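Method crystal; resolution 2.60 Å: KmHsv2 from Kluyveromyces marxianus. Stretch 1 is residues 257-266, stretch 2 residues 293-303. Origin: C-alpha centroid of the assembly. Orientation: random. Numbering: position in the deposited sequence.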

# COMPACT_ATOMS: atom_id res chain seq x y z
N VAL A 257 -6.79 -3.01 7.64
CA VAL A 257 -5.57 -3.63 8.13
C VAL A 257 -5.74 -5.15 8.13
O VAL A 257 -6.79 -5.66 8.52
CB VAL A 257 -5.24 -3.17 9.58
CG1 VAL A 257 -4.02 -3.93 10.11
CG2 VAL A 257 -4.97 -1.68 9.60
N VAL A 258 -4.71 -5.86 7.68
CA VAL A 258 -4.74 -7.31 7.69
C VAL A 258 -3.57 -7.74 8.56
O VAL A 258 -2.45 -7.27 8.36
CB VAL A 258 -4.53 -7.91 6.28
CG1 VAL A 258 -4.49 -9.43 6.36
CG2 VAL A 258 -5.65 -7.50 5.37
N SER A 259 -3.82 -8.60 9.55
CA SER A 259 -2.76 -9.10 10.43
C SER A 259 -2.34 -10.49 9.95
O SER A 259 -2.99 -11.06 9.07
CB SER A 259 -3.28 -9.21 11.85
OG SER A 259 -4.26 -10.24 11.92
N ASP A 260 -1.26 -11.05 10.50
CA ASP A 260 -0.86 -12.38 10.06
C ASP A 260 -1.68 -13.48 10.73
O ASP A 260 -1.39 -14.66 10.57
CB ASP A 260 0.64 -12.64 10.24
CG ASP A 260 1.10 -12.50 11.66
OD1 ASP A 260 0.29 -12.67 12.59
OD2 ASP A 260 2.31 -12.23 11.85
N LYS A 261 -2.69 -13.08 11.49
CA LYS A 261 -3.60 -14.06 12.10
C LYS A 261 -4.64 -14.21 10.98
O LYS A 261 -5.56 -15.01 11.06
CB LYS A 261 -4.25 -13.49 13.37
N TRP A 262 -4.45 -13.40 9.94
CA TRP A 262 -5.30 -13.36 8.76
C TRP A 262 -6.71 -12.87 9.08
O TRP A 262 -7.72 -13.46 8.69
CB TRP A 262 -5.30 -14.72 8.06
CG TRP A 262 -3.90 -15.18 7.82
CD1 TRP A 262 -3.30 -16.28 8.35
CD2 TRP A 262 -2.87 -14.47 7.12
NE1 TRP A 262 -1.97 -16.30 8.02
CE2 TRP A 262 -1.67 -15.20 7.27
CE3 TRP A 262 -2.83 -13.28 6.38
CZ2 TRP A 262 -0.45 -14.79 6.71
CZ3 TRP A 262 -1.63 -12.87 5.82
CH2 TRP A 262 -0.45 -13.62 5.99
N THR A 263 -6.75 -11.75 9.79
CA THR A 263 -7.99 -11.11 10.15
C THR A 263 -8.00 -9.71 9.54
O THR A 263 -7.03 -8.96 9.64
CB THR A 263 -8.12 -11.00 11.65
OG1 THR A 263 -8.13 -12.32 12.21
CG2 THR A 263 -9.40 -10.30 12.02
N LEU A 264 -9.09 -9.37 8.86
CA LEU A 264 -9.23 -8.08 8.22
C LEU A 264 -9.98 -7.14 9.18
O LEU A 264 -11.02 -7.51 9.72
CB LEU A 264 -9.98 -8.24 6.90
CG LEU A 264 -10.22 -7.01 6.03
CD1 LEU A 264 -8.89 -6.36 5.69
CD2 LEU A 264 -10.98 -7.42 4.76
N HIS A 265 -9.42 -5.95 9.39
CA HIS A 265 -10.01 -4.94 10.28
C HIS A 265 -10.19 -3.63 9.52
O HIS A 265 -9.39 -3.28 8.65
CB HIS A 265 -9.09 -4.67 11.47
CG HIS A 265 -8.64 -5.90 12.21
ND1 HIS A 265 -9.39 -6.48 13.21
CD2 HIS A 265 -7.52 -6.65 12.09
CE1 HIS A 265 -8.75 -7.54 13.68
NE2 HIS A 265 -7.61 -7.66 13.02
N VAL A 266 -11.23 -2.89 9.87
CA VAL A 266 -11.48 -1.61 9.23
C VAL A 266 -11.62 -0.55 10.30
O VAL A 266 -12.38 -0.73 11.25
CB VAL A 266 -12.76 -1.64 8.38
CG1 VAL A 266 -13.08 -0.24 7.89
CG2 VAL A 266 -12.59 -2.60 7.21
N TRP A 293 -11.65 1.83 18.19
CA TRP A 293 -11.40 0.45 17.76
C TRP A 293 -11.94 0.15 16.35
O TRP A 293 -12.63 0.97 15.74
CB TRP A 293 -12.04 -0.54 18.74
CG TRP A 293 -11.61 -0.35 20.17
CD1 TRP A 293 -10.44 -0.76 20.74
CD2 TRP A 293 -12.33 0.35 21.20
NE1 TRP A 293 -10.39 -0.37 22.05
CE2 TRP A 293 -11.53 0.31 22.36
CE3 TRP A 293 -13.57 1.00 21.25
CZ2 TRP A 293 -11.93 0.90 23.57
CZ3 TRP A 293 -13.97 1.59 22.45
CH2 TRP A 293 -13.15 1.53 23.60
N SER A 294 -11.61 -1.04 15.87
CA SER A 294 -12.04 -1.51 14.56
C SER A 294 -13.58 -1.53 14.41
O SER A 294 -14.30 -1.88 15.34
CB SER A 294 -11.51 -2.93 14.34
OG SER A 294 -12.02 -3.49 13.14
N LEU A 295 -14.06 -1.15 13.23
CA LEU A 295 -15.50 -1.15 12.95
C LEU A 295 -16.00 -2.57 12.81
O LEU A 295 -17.12 -2.89 13.22
CB LEU A 295 -15.77 -0.40 11.65
CG LEU A 295 -16.48 0.94 11.76
CD1 LEU A 295 -15.87 1.77 12.88
CD2 LEU A 295 -16.38 1.66 10.41
N CYS A 296 -15.18 -3.42 12.22
CA CYS A 296 -15.53 -4.82 12.01
C CYS A 296 -14.27 -5.65 11.85
O CYS A 296 -13.25 -5.16 11.37
CB CYS A 296 -16.41 -4.95 10.76
SG CYS A 296 -15.78 -4.08 9.30
N ASN A 297 -14.35 -6.91 12.27
CA ASN A 297 -13.22 -7.82 12.20
C ASN A 297 -13.63 -9.08 11.46
O ASN A 297 -14.39 -9.90 11.98
CB ASN A 297 -12.76 -8.17 13.61
CG ASN A 297 -12.54 -6.94 14.47
OD1 ASN A 297 -11.80 -6.02 14.09
ND2 ASN A 297 -13.19 -6.90 15.63
N PHE A 298 -13.11 -9.25 10.26
CA PHE A 298 -13.44 -10.39 9.43
C PHE A 298 -12.29 -11.40 9.37
O PHE A 298 -11.15 -11.03 9.10
CB PHE A 298 -13.77 -9.89 8.03
CG PHE A 298 -14.25 -10.94 7.10
CD1 PHE A 298 -15.61 -11.23 7.00
CD2 PHE A 298 -13.36 -11.61 6.26
CE1 PHE A 298 -16.06 -12.17 6.08
CE2 PHE A 298 -13.80 -12.55 5.34
CZ PHE A 298 -15.15 -12.83 5.24
N LYS A 299 -12.59 -12.66 9.62
CA LYS A 299 -11.56 -13.70 9.56
C LYS A 299 -11.45 -14.27 8.15
O LYS A 299 -12.40 -14.83 7.60
CB LYS A 299 -11.87 -14.81 10.58
CG LYS A 299 -11.83 -14.30 12.02
CD LYS A 299 -11.91 -15.42 13.05
CE LYS A 299 -11.80 -14.86 14.47
NZ LYS A 299 -11.88 -15.93 15.52
N LEU A 300 -10.27 -14.09 7.57
CA LEU A 300 -10.01 -14.54 6.22
C LEU A 300 -9.81 -16.05 6.15
O LEU A 300 -9.33 -16.68 7.10
CB LEU A 300 -8.79 -13.81 5.66
CG LEU A 300 -9.00 -12.29 5.60
CD1 LEU A 300 -7.67 -11.55 5.49
CD2 LEU A 300 -9.95 -11.96 4.43
N SER A 301 -10.20 -16.62 5.02
CA SER A 301 -10.09 -18.05 4.77
C SER A 301 -8.86 -18.36 3.94
O SER A 301 -8.81 -18.05 2.75
CB SER A 301 -11.34 -18.53 4.03
OG SER A 301 -11.14 -19.82 3.46
N VAL A 302 -7.85 -18.97 4.55
CA VAL A 302 -6.65 -19.31 3.80
C VAL A 302 -6.05 -20.67 4.20
O VAL A 302 -6.16 -21.08 5.36
CB VAL A 302 -5.59 -18.20 3.95
CG1 VAL A 302 -5.07 -18.15 5.39
CG2 VAL A 302 -4.46 -18.42 2.94
N ASP A 303 -5.44 -21.37 3.25
CA ASP A 303 -4.84 -22.67 3.54
C ASP A 303 -3.54 -22.51 4.33
O ASP A 303 -3.09 -21.39 4.54
CB ASP A 303 -4.59 -23.47 2.25
CG ASP A 303 -3.71 -22.75 1.26
OD1 ASP A 303 -2.62 -22.27 1.64
OD2 ASP A 303 -4.10 -22.68 0.07

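What forms the apolar centre of this contact? Leu 300 sits at its heart, its CA-to-CB bond pointing toward the other stretch. Its CD1 lies 3.9 Å from CG1 of Val 258 and 4.3 Å from CB of Leu 264, so a single methyl reaches both neighbouring strands of the hairpin in stretch 1. Leu 264 also meets Phe 298, with CB of Leu 264 4.3 Å from CB of Phe 298; the end of the phenyl side chain leads away, so it is the base of Phe 298 that packs here. On the same side of the sheet, CB of Val 266 lies 4.0 Å from SG of Cys 296, an apolar contact for a sulfur that is only weakly polar.

How does the backbone hold these side chains in register? The strand through Leu 264 and the strand through Phe 298 run antiparallel, with 161° between their directions, and Leu 264 and Phe 298 face each other as a hydrogen-bonded pair. Leu 264 N donates to Phe 298 O at 2.7 Å, and Phe 298 N returns a bond to Leu 264 O at 2.8 Å; both are nearly straight. The flanking pairs, Thr 263 with Lys 299 and His 265 with Asn 297, lack such bonds between their own backbones, yet the strands stay close around them. CA of Thr 263 approaches O of Phe 298 at 3.3 Å, and CA of Asn 297 approaches O of Leu 264 at 3.3 Å, both as CA-H...O contacts. Because side chains alternate along a strand, Leu 264, Val 266, Cys 296 and Phe 298 share one face, while Thr 263, His 265, Asn 297 and Lys 299 take the other.

What happens where the hairpin turns? Ser 259 to Trp 262 form a type I turn, and Trp 262 leaves it with positive phi. Its carbonyl O accepts a hydrogen bond from Leu 300 N at 2.9 Å, carrying the backbone pairing past the strand ends. The indole adds an apolar outpost: CG1 of Val 302 lies over one face of the ring, 3.9 Å from CD1 of Trp 262, where its C-H groups can meet the pi electrons.

How does the contact finish at its polar edge? At the other end, Leu 295 N donates to Val 266 O in a short, straight hydrogen bond of 2.6 Å, whereas the bond from Val 266 N to Cys 296 O is weak at 3.4 Å. Ser 294 tucks in here, its OG 3.6 Å from CB of His 265 and accepting a weak bond from Cys 296 N at 3.3 Å within its own stretch. On the more polar face, Asn 297 reaches the edge of the imidazole of His 265, although the orientation of its amide remains uncertain. Farther along that face, the aliphatic part of Lys 299 passes Thr 263, with CG of Lys 299 4.2 Å from OG1 of Thr 263.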